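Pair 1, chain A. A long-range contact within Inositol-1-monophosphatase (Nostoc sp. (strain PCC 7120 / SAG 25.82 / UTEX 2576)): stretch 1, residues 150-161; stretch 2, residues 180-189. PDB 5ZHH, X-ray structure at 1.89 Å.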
# COMPACT_ATOMS: atom_id res chain seq x y z
N GLU A 150 29.69 -17.96 -1.06
CA GLU A 150 31.00 -17.35 -0.90
C GLU A 150 30.88 -16.08 -0.07
O GLU A 150 30.01 -15.24 -0.33
CB GLU A 150 31.61 -17.01 -2.26
CG GLU A 150 31.80 -18.21 -3.16
CD GLU A 150 32.26 -17.80 -4.55
OE1 GLU A 150 33.19 -16.98 -4.65
OE2 GLU A 150 31.65 -18.28 -5.54
N LEU A 151 31.77 -15.93 0.91
CA LEU A 151 31.76 -14.74 1.75
C LEU A 151 32.00 -13.48 0.92
O LEU A 151 31.35 -12.45 1.14
CB LEU A 151 32.80 -14.87 2.86
CG LEU A 151 32.60 -14.12 4.17
CD1 LEU A 151 31.19 -14.30 4.71
CD2 LEU A 151 33.63 -14.61 5.19
N SER A 152 32.90 -13.55 -0.07
CA SER A 152 33.18 -12.40 -0.93
C SER A 152 31.96 -11.94 -1.73
O SER A 152 31.95 -10.81 -2.22
CB SER A 152 34.33 -12.71 -1.88
OG SER A 152 33.95 -13.69 -2.83
N LYS A 153 30.95 -12.79 -1.88
CA LYS A 153 29.75 -12.42 -2.63
C LYS A 153 28.57 -12.15 -1.72
O LYS A 153 27.44 -12.03 -2.20
CB LYS A 153 29.40 -13.50 -3.66
CG LYS A 153 30.50 -13.71 -4.70
CD LYS A 153 30.23 -14.95 -5.54
CE LYS A 153 31.35 -15.16 -6.55
NZ LYS A 153 31.56 -13.94 -7.38
N SER A 154 28.80 -12.06 -0.41
CA SER A 154 27.73 -11.98 0.57
C SER A 154 27.45 -10.54 0.95
O SER A 154 28.30 -9.66 0.83
CB SER A 154 28.10 -12.79 1.82
OG SER A 154 28.21 -14.17 1.54
N LEU A 155 26.23 -10.32 1.43
CA LEU A 155 25.81 -9.08 2.05
C LEU A 155 25.41 -9.42 3.47
O LEU A 155 24.58 -10.31 3.68
CB LEU A 155 24.64 -8.43 1.30
CG LEU A 155 24.17 -7.07 1.82
CD1 LEU A 155 25.25 -6.01 1.65
CD2 LEU A 155 22.88 -6.63 1.13
N LEU A 156 26.01 -8.74 4.44
CA LEU A 156 25.78 -9.03 5.84
C LEU A 156 25.17 -7.83 6.55
O LEU A 156 25.02 -6.75 5.97
CB LEU A 156 27.10 -9.44 6.53
CG LEU A 156 27.91 -10.55 5.87
CD1 LEU A 156 29.17 -10.81 6.70
CD2 LEU A 156 27.11 -11.82 5.70
N VAL A 157 24.81 -8.03 7.81
CA VAL A 157 24.30 -6.95 8.65
C VAL A 157 24.72 -7.24 10.08
O VAL A 157 24.88 -8.39 10.49
CB VAL A 157 22.75 -6.82 8.50
CG1 VAL A 157 22.05 -8.12 8.87
CG2 VAL A 157 22.20 -5.63 9.33
N THR A 158 24.93 -6.17 10.86
CA THR A 158 25.32 -6.31 12.25
C THR A 158 24.81 -5.10 13.02
O THR A 158 24.16 -4.21 12.46
CB THR A 158 26.85 -6.49 12.41
OG1 THR A 158 27.14 -6.91 13.74
CG2 THR A 158 27.59 -5.18 12.13
N GLY A 159 25.07 -5.09 14.32
CA GLY A 159 24.67 -4.00 15.18
C GLY A 159 25.71 -3.76 16.26
O GLY A 159 26.69 -4.50 16.37
N PHE A 160 25.47 -2.73 17.06
CA PHE A 160 26.42 -2.30 18.08
C PHE A 160 25.65 -1.99 19.35
O PHE A 160 24.59 -1.35 19.30
CB PHE A 160 27.23 -1.10 17.57
CG PHE A 160 27.92 -1.38 16.27
CD1 PHE A 160 29.17 -1.99 16.25
CD2 PHE A 160 27.30 -1.10 15.06
CE1 PHE A 160 29.79 -2.29 15.06
CE2 PHE A 160 27.92 -1.39 13.86
CZ PHE A 160 29.17 -1.98 13.85
N ALA A 161 26.14 -2.50 20.47
CA ALA A 161 25.39 -2.52 21.72
C ALA A 161 25.49 -1.18 22.45
O ALA A 161 26.37 -0.35 22.19
CB ALA A 161 25.89 -3.66 22.61
N HIS A 180 35.58 -5.72 4.85
CA HIS A 180 36.65 -5.97 3.91
C HIS A 180 36.47 -7.27 3.15
O HIS A 180 36.81 -7.34 2.04
CB HIS A 180 37.96 -6.06 4.64
CG HIS A 180 38.85 -4.91 4.37
ND1 HIS A 180 40.21 -5.04 4.22
CD2 HIS A 180 38.59 -3.59 4.28
CE1 HIS A 180 40.74 -3.86 4.01
NE2 HIS A 180 39.78 -2.97 4.03
N LEU A 181 35.94 -8.28 3.79
CA LEU A 181 35.75 -9.58 3.20
C LEU A 181 34.45 -9.84 2.44
O LEU A 181 34.30 -10.86 1.86
CB LEU A 181 35.84 -10.63 4.25
CG LEU A 181 37.13 -10.72 4.99
CD1 LEU A 181 36.94 -11.72 6.07
CD2 LEU A 181 38.14 -11.19 4.00
N THR A 182 33.50 -8.94 2.48
CA THR A 182 32.26 -9.18 1.79
C THR A 182 31.91 -8.05 0.88
O THR A 182 32.66 -7.17 0.71
CB THR A 182 31.10 -9.33 2.77
OG1 THR A 182 30.83 -8.08 3.38
CG2 THR A 182 31.38 -10.37 3.81
N GLN A 183 30.72 -8.09 0.32
CA GLN A 183 30.22 -7.01 -0.51
C GLN A 183 29.73 -5.82 0.32
O GLN A 183 29.46 -4.82 -0.19
CB GLN A 183 29.12 -7.46 -1.45
CG GLN A 183 29.57 -8.45 -2.46
CD GLN A 183 28.47 -8.86 -3.38
OE1 GLN A 183 27.33 -8.67 -3.09
NE2 GLN A 183 28.81 -9.42 -4.49
N GLY A 184 29.60 -5.99 1.61
CA GLY A 184 29.18 -4.91 2.48
C GLY A 184 28.49 -5.43 3.71
O GLY A 184 27.94 -6.53 3.75
N VAL A 185 28.52 -4.61 4.76
CA VAL A 185 27.84 -4.91 6.02
C VAL A 185 26.88 -3.76 6.30
O VAL A 185 27.30 -2.61 6.49
CB VAL A 185 28.83 -5.09 7.18
CG1 VAL A 185 28.06 -5.45 8.45
CG2 VAL A 185 29.86 -6.17 6.84
N ARG A 186 25.59 -4.07 6.30
CA ARG A 186 24.56 -3.09 6.59
C ARG A 186 24.44 -2.88 8.10
O ARG A 186 24.88 -3.71 8.91
CB ARG A 186 23.22 -3.56 6.01
CG ARG A 186 23.28 -3.79 4.49
CD ARG A 186 23.38 -2.46 3.75
NE ARG A 186 23.61 -2.59 2.31
CZ ARG A 186 24.81 -2.51 1.73
NH1 ARG A 186 24.92 -2.62 0.41
NH2 ARG A 186 25.90 -2.33 2.47
N ARG A 187 23.81 -1.77 8.48
CA ARG A 187 23.42 -1.51 9.86
C ARG A 187 22.04 -0.86 9.80
O ARG A 187 21.91 0.31 9.45
CB ARG A 187 24.44 -0.64 10.59
CG ARG A 187 24.46 -0.77 12.13
CD ARG A 187 23.18 -0.31 12.80
NE ARG A 187 23.24 -0.26 14.26
CZ ARG A 187 22.60 -1.12 15.06
NH1 ARG A 187 21.86 -2.11 14.55
NH2 ARG A 187 22.70 -0.99 16.38
N SER A 188 21.01 -1.64 10.12
CA SER A 188 19.63 -1.18 10.01
C SER A 188 19.12 -0.56 11.30
O SER A 188 18.30 0.37 11.25
CB SER A 188 18.70 -2.34 9.64
OG SER A 188 18.49 -3.16 10.78
N GLY A 189 19.57 -1.06 12.44
CA GLY A 189 19.09 -0.61 13.73
C GLY A 189 17.99 -1.46 14.36
O GLY A 189 17.48 -1.07 15.41
O HOH W 1 21.41 -3.52 11.97
O HOH W 2 24.25 1.41 18.04

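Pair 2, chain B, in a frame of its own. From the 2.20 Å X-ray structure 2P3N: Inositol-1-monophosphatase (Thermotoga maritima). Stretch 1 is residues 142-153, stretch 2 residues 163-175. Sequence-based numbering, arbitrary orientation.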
# COMPACT_ATOMS: atom_id res chain seq x y z
N SER B 142 11.16 -26.97 16.26
CA SER B 142 10.55 -28.24 15.89
C SER B 142 10.08 -28.17 14.45
O SER B 142 9.34 -27.27 14.06
CB SER B 142 9.36 -28.57 16.79
OG SER B 142 8.73 -29.78 16.37
N LEU B 143 10.50 -29.14 13.65
CA LEU B 143 10.12 -29.17 12.26
C LEU B 143 8.61 -29.24 12.12
O LEU B 143 8.06 -28.83 11.10
CB LEU B 143 10.76 -30.37 11.57
CG LEU B 143 11.21 -30.15 10.14
CD1 LEU B 143 12.43 -29.24 10.13
CD2 LEU B 143 11.54 -31.47 9.49
N GLU B 144 7.93 -29.76 13.14
CA GLU B 144 6.47 -29.89 13.08
C GLU B 144 5.77 -28.54 13.16
O GLU B 144 4.66 -28.37 12.65
CB GLU B 144 5.96 -30.81 14.19
CG GLU B 144 6.10 -30.29 15.63
CD GLU B 144 4.92 -29.42 16.08
OE1 GLU B 144 4.81 -29.17 17.31
OE2 GLU B 144 4.12 -28.98 15.23
N GLU B 145 6.42 -27.58 13.82
CA GLU B 145 5.85 -26.25 13.95
C GLU B 145 6.59 -25.32 12.98
O GLU B 145 6.72 -24.12 13.24
CB GLU B 145 6.01 -25.73 15.39
CG GLU B 145 7.45 -25.55 15.85
CD GLU B 145 7.58 -24.73 17.13
OE1 GLU B 145 7.15 -23.56 17.14
OE2 GLU B 145 8.11 -25.26 18.13
N CYS B 146 7.06 -25.89 11.87
CA CYS B 146 7.82 -25.14 10.87
C CYS B 146 7.20 -25.04 9.49
O CYS B 146 6.43 -25.90 9.07
CB CYS B 146 9.22 -25.73 10.71
SG CYS B 146 10.44 -25.17 11.89
N VAL B 147 7.56 -23.97 8.78
CA VAL B 147 7.10 -23.75 7.42
C VAL B 147 8.36 -23.49 6.61
O VAL B 147 9.05 -22.49 6.81
CB VAL B 147 6.16 -22.54 7.33
CG1 VAL B 147 5.76 -22.31 5.88
CG2 VAL B 147 4.92 -22.79 8.16
N GLY B 148 8.67 -24.44 5.73
CA GLY B 148 9.86 -24.34 4.90
C GLY B 148 9.52 -23.95 3.48
O GLY B 148 8.35 -23.97 3.09
N SER B 149 10.56 -23.63 2.71
CA SER B 149 10.36 -23.21 1.32
C SER B 149 11.37 -23.83 0.34
O SER B 149 12.47 -24.22 0.74
CB SER B 149 10.43 -21.68 1.26
OG SER B 149 10.01 -21.20 -0.01
N THR B 150 10.99 -23.90 -0.93
CA THR B 150 11.86 -24.43 -1.99
C THR B 150 11.51 -23.73 -3.30
O THR B 150 10.50 -23.04 -3.38
CB THR B 150 11.66 -25.94 -2.24
OG1 THR B 150 11.83 -26.65 -1.01
CG2 THR B 150 12.69 -26.46 -3.24
N GLY B 151 12.36 -23.92 -4.31
CA GLY B 151 12.11 -23.33 -5.62
C GLY B 151 11.75 -24.43 -6.61
O GLY B 151 12.04 -25.60 -6.35
N SER B 152 11.12 -24.07 -7.72
CA SER B 152 10.73 -25.08 -8.70
C SER B 152 11.92 -25.64 -9.48
O SER B 152 12.41 -25.02 -10.42
CB SER B 152 9.72 -24.49 -9.68
OG SER B 152 8.59 -24.01 -8.98
N TYR B 153 12.37 -26.82 -9.08
CA TYR B 153 13.51 -27.45 -9.73
C TYR B 153 13.12 -28.73 -10.43
O TYR B 153 11.97 -29.17 -10.37
CB TYR B 153 14.61 -27.76 -8.71
CG TYR B 153 14.94 -26.58 -7.84
CD1 TYR B 153 15.33 -25.36 -8.41
CD2 TYR B 153 14.86 -26.66 -6.45
CE1 TYR B 153 15.62 -24.26 -7.61
CE2 TYR B 153 15.14 -25.56 -5.65
CZ TYR B 153 15.52 -24.37 -6.23
OH TYR B 153 15.80 -23.27 -5.45
N ARG B 163 9.51 -35.92 1.10
CA ARG B 163 10.30 -36.13 2.30
C ARG B 163 9.85 -35.22 3.43
O ARG B 163 9.53 -35.68 4.53
CB ARG B 163 11.78 -35.83 2.02
CG ARG B 163 12.25 -36.12 0.61
CD ARG B 163 12.58 -37.58 0.40
NE ARG B 163 11.40 -38.36 0.06
CZ ARG B 163 11.42 -39.63 -0.32
NH1 ARG B 163 10.29 -40.26 -0.61
NH2 ARG B 163 12.59 -40.28 -0.41
N MET B 164 9.82 -33.93 3.14
CA MET B 164 9.47 -32.90 4.11
C MET B 164 8.01 -32.81 4.55
O MET B 164 7.72 -32.58 5.72
CB MET B 164 9.92 -31.54 3.57
CG MET B 164 10.53 -30.65 4.63
SD MET B 164 11.82 -31.52 5.53
CE MET B 164 13.29 -30.67 5.00
N GLU B 165 7.09 -33.00 3.60
CA GLU B 165 5.66 -32.93 3.88
C GLU B 165 5.20 -33.63 5.15
O GLU B 165 4.18 -33.27 5.73
CB GLU B 165 4.88 -33.51 2.69
CG GLU B 165 5.28 -34.93 2.33
CD GLU B 165 4.49 -35.50 1.16
OE1 GLU B 165 4.40 -34.82 0.11
OE2 GLU B 165 3.97 -36.62 1.29
N LYS B 166 5.96 -34.62 5.61
CA LYS B 166 5.58 -35.36 6.81
C LYS B 166 5.98 -34.68 8.12
O LYS B 166 5.13 -34.40 8.97
CB LYS B 166 6.17 -36.77 6.75
CG LYS B 166 5.36 -37.83 7.50
CD LYS B 166 4.02 -38.11 6.85
CE LYS B 166 4.17 -38.79 5.49
NZ LYS B 166 4.84 -37.94 4.47
N ARG B 167 7.27 -34.40 8.29
CA ARG B 167 7.76 -33.76 9.51
C ARG B 167 7.62 -32.24 9.53
O ARG B 167 8.22 -31.57 10.38
CB ARG B 167 9.24 -34.10 9.72
CG ARG B 167 9.54 -35.52 10.15
CD ARG B 167 10.99 -35.62 10.61
NE ARG B 167 11.89 -36.16 9.60
CZ ARG B 167 11.94 -35.79 8.33
NH1 ARG B 167 11.11 -34.85 7.86
NH2 ARG B 167 12.82 -36.35 7.51
N THR B 168 6.83 -31.68 8.62
CA THR B 168 6.70 -30.23 8.56
C THR B 168 5.27 -29.67 8.51
O THR B 168 4.37 -30.26 7.89
CB THR B 168 7.53 -29.70 7.35
OG1 THR B 168 8.16 -28.46 7.70
CG2 THR B 168 6.65 -29.51 6.12
N ARG B 169 5.08 -28.53 9.16
CA ARG B 169 3.79 -27.85 9.22
C ARG B 169 3.27 -27.59 7.81
O ARG B 169 2.10 -27.87 7.51
CB ARG B 169 3.95 -26.52 9.97
CG ARG B 169 2.70 -25.65 10.02
CD ARG B 169 1.81 -26.01 11.19
NE ARG B 169 2.36 -25.61 12.49
CZ ARG B 169 2.62 -24.35 12.85
NH1 ARG B 169 2.38 -23.35 12.02
NH2 ARG B 169 3.10 -24.09 14.07
N ARG B 170 4.14 -27.07 6.94
CA ARG B 170 3.77 -26.77 5.55
C ARG B 170 4.96 -26.31 4.71
O ARG B 170 5.90 -25.72 5.23
CB ARG B 170 2.69 -25.69 5.53
CG ARG B 170 1.99 -25.54 4.19
CD ARG B 170 0.49 -25.43 4.39
NE ARG B 170 0.02 -26.38 5.39
CZ ARG B 170 -1.25 -26.65 5.62
NH1 ARG B 170 -2.20 -26.04 4.91
NH2 ARG B 170 -1.58 -27.52 6.56
N ILE B 171 4.92 -26.60 3.41
CA ILE B 171 6.01 -26.20 2.52
C ILE B 171 5.52 -25.15 1.52
O ILE B 171 4.42 -25.26 0.98
CB ILE B 171 6.57 -27.40 1.73
CG1 ILE B 171 7.19 -28.43 2.69
CG2 ILE B 171 7.63 -26.91 0.74
CD1 ILE B 171 8.49 -27.98 3.35
N ARG B 172 6.36 -24.14 1.27
CA ARG B 172 6.00 -23.07 0.35
C ARG B 172 6.89 -22.95 -0.89
O ARG B 172 8.10 -23.18 -0.84
CB ARG B 172 5.99 -21.72 1.07
CG ARG B 172 4.87 -21.56 2.10
CD ARG B 172 3.49 -21.84 1.47
NE ARG B 172 2.41 -21.84 2.45
CZ ARG B 172 1.42 -22.74 2.48
NH1 ARG B 172 0.48 -22.66 3.40
NH2 ARG B 172 1.38 -23.72 1.58
N ILE B 173 6.24 -22.60 -2.00
CA ILE B 173 6.90 -22.39 -3.29
C ILE B 173 6.25 -21.11 -3.82
O ILE B 173 5.24 -21.16 -4.52
CB ILE B 173 6.60 -23.54 -4.25
CG1 ILE B 173 7.18 -24.83 -3.71
CG2 ILE B 173 7.16 -23.21 -5.62
CD1 ILE B 173 6.92 -26.03 -4.58
N LEU B 174 6.86 -19.97 -3.47
CA LEU B 174 6.34 -18.65 -3.83
C LEU B 174 6.76 -18.12 -5.18
O LEU B 174 5.95 -17.52 -5.87
CB LEU B 174 6.73 -17.64 -2.76
CG LEU B 174 6.57 -18.07 -1.30
CD1 LEU B 174 7.64 -19.11 -0.96
CD2 LEU B 174 6.74 -16.85 -0.40
N GLY B 175 8.03 -18.29 -5.53
CA GLY B 175 8.48 -17.83 -6.83
C GLY B 175 9.69 -16.94 -6.88
O GLY B 175 10.26 -16.74 -7.96
O HOH W 3 9.95 -20.59 -4.88

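What backbone arrangement do the two pairs share? In each, a short 3-10 turn leads into a strand that runs parallel to a strand of the second stretch, which itself follows the end of a helix. Fourteen central residues superpose with an RMSD of 0.5 Å. The ladder of hydrogen bonds keeps its register: in pair 1, Leu A156 N donates to Gly A184 O (3.0 Å), Arg A186 N to Leu A156 O (2.8 Å) and Thr A158 N to Arg A186 O (3.1 Å). In pair 2 the matching bonds run from Gly B148 N to Arg B170 O (3.1 Å), from Arg B172 N to Gly B148 O (2.7 Å) and from Thr B150 N to Arg B172 O (3.0 Å). Because each strand residue points its N and O the same way, Leu A156 and Gly B148 both give and accept a bond across the gap.

How is the space beside the strands filled when the side chains differ? Leu A156 matches Gly B148, and Val A185 matches Ile B171. In pair 1, Leu A156 and Val A185 lie on the same face of the sheet, with Leu A156 CB 4.3 Å from Val A185 CG2, while Leu A156 CD1 reaches Thr A182 CG2 at 3.7 Å. Gly B148 brings no side chain to this face; instead the end of Ile B171 turns nearer the first strand. On the other face, Val A157 packs its CG2 4.0 Å from Arg A186 CB, whereas the matching Ser B149 adds a polar link, its OG donating to Arg B172 O at 2.9 Å.

What happens where the second stretch leaves its helix? Leu A151 and Leu B143 nearly coincide, as do Thr A182 and Thr B168. Both leucines sit against the matched threonine and the residue before it, and the approach to that residue is closer in pair 2 (Leu B143 CD2 to Arg B167 CB, 3.5 Å) than in pair 1 (Leu A151 CD2 to Leu A181 CD1, 4.5 Å). At the next position, Gln A183 and Arg B169 both point their CA-to-CB bond toward the first stretch. Gln A183 lays its CG 3.4 Å from Ser A152 O, and its backbone N donates to Ser A154 O (2.9 Å). The longer Arg B169 curls back so that NH2 comes 3.5 Å from Glu B145 CA, with Glu B145 O over one face of its guanidinium.

How do the pairs finish near the last bond of the ladder? Arg A187 and Ile B173 share a backbone position but use it differently. The CA-to-CB bond of Arg A187 points sideways, but the end of its side chain comes nearer the first stretch, with Phe A160 N and Gly A159 CA over one face of the guanidinium and its CG at the edge of the Phe A160 ring, 3.9 Å from CE2. A water accepts from Arg A187 NH1 at 3.0 Å and lies 2.9 Å from Thr A158 O, joining the stretches. Ile B173 makes a more modest contact, CG2 to Ser B152 OG at 3.7 Å, while a water bridges Thr B150 O (2.9 Å) and Gly B175 N (3.1 Å).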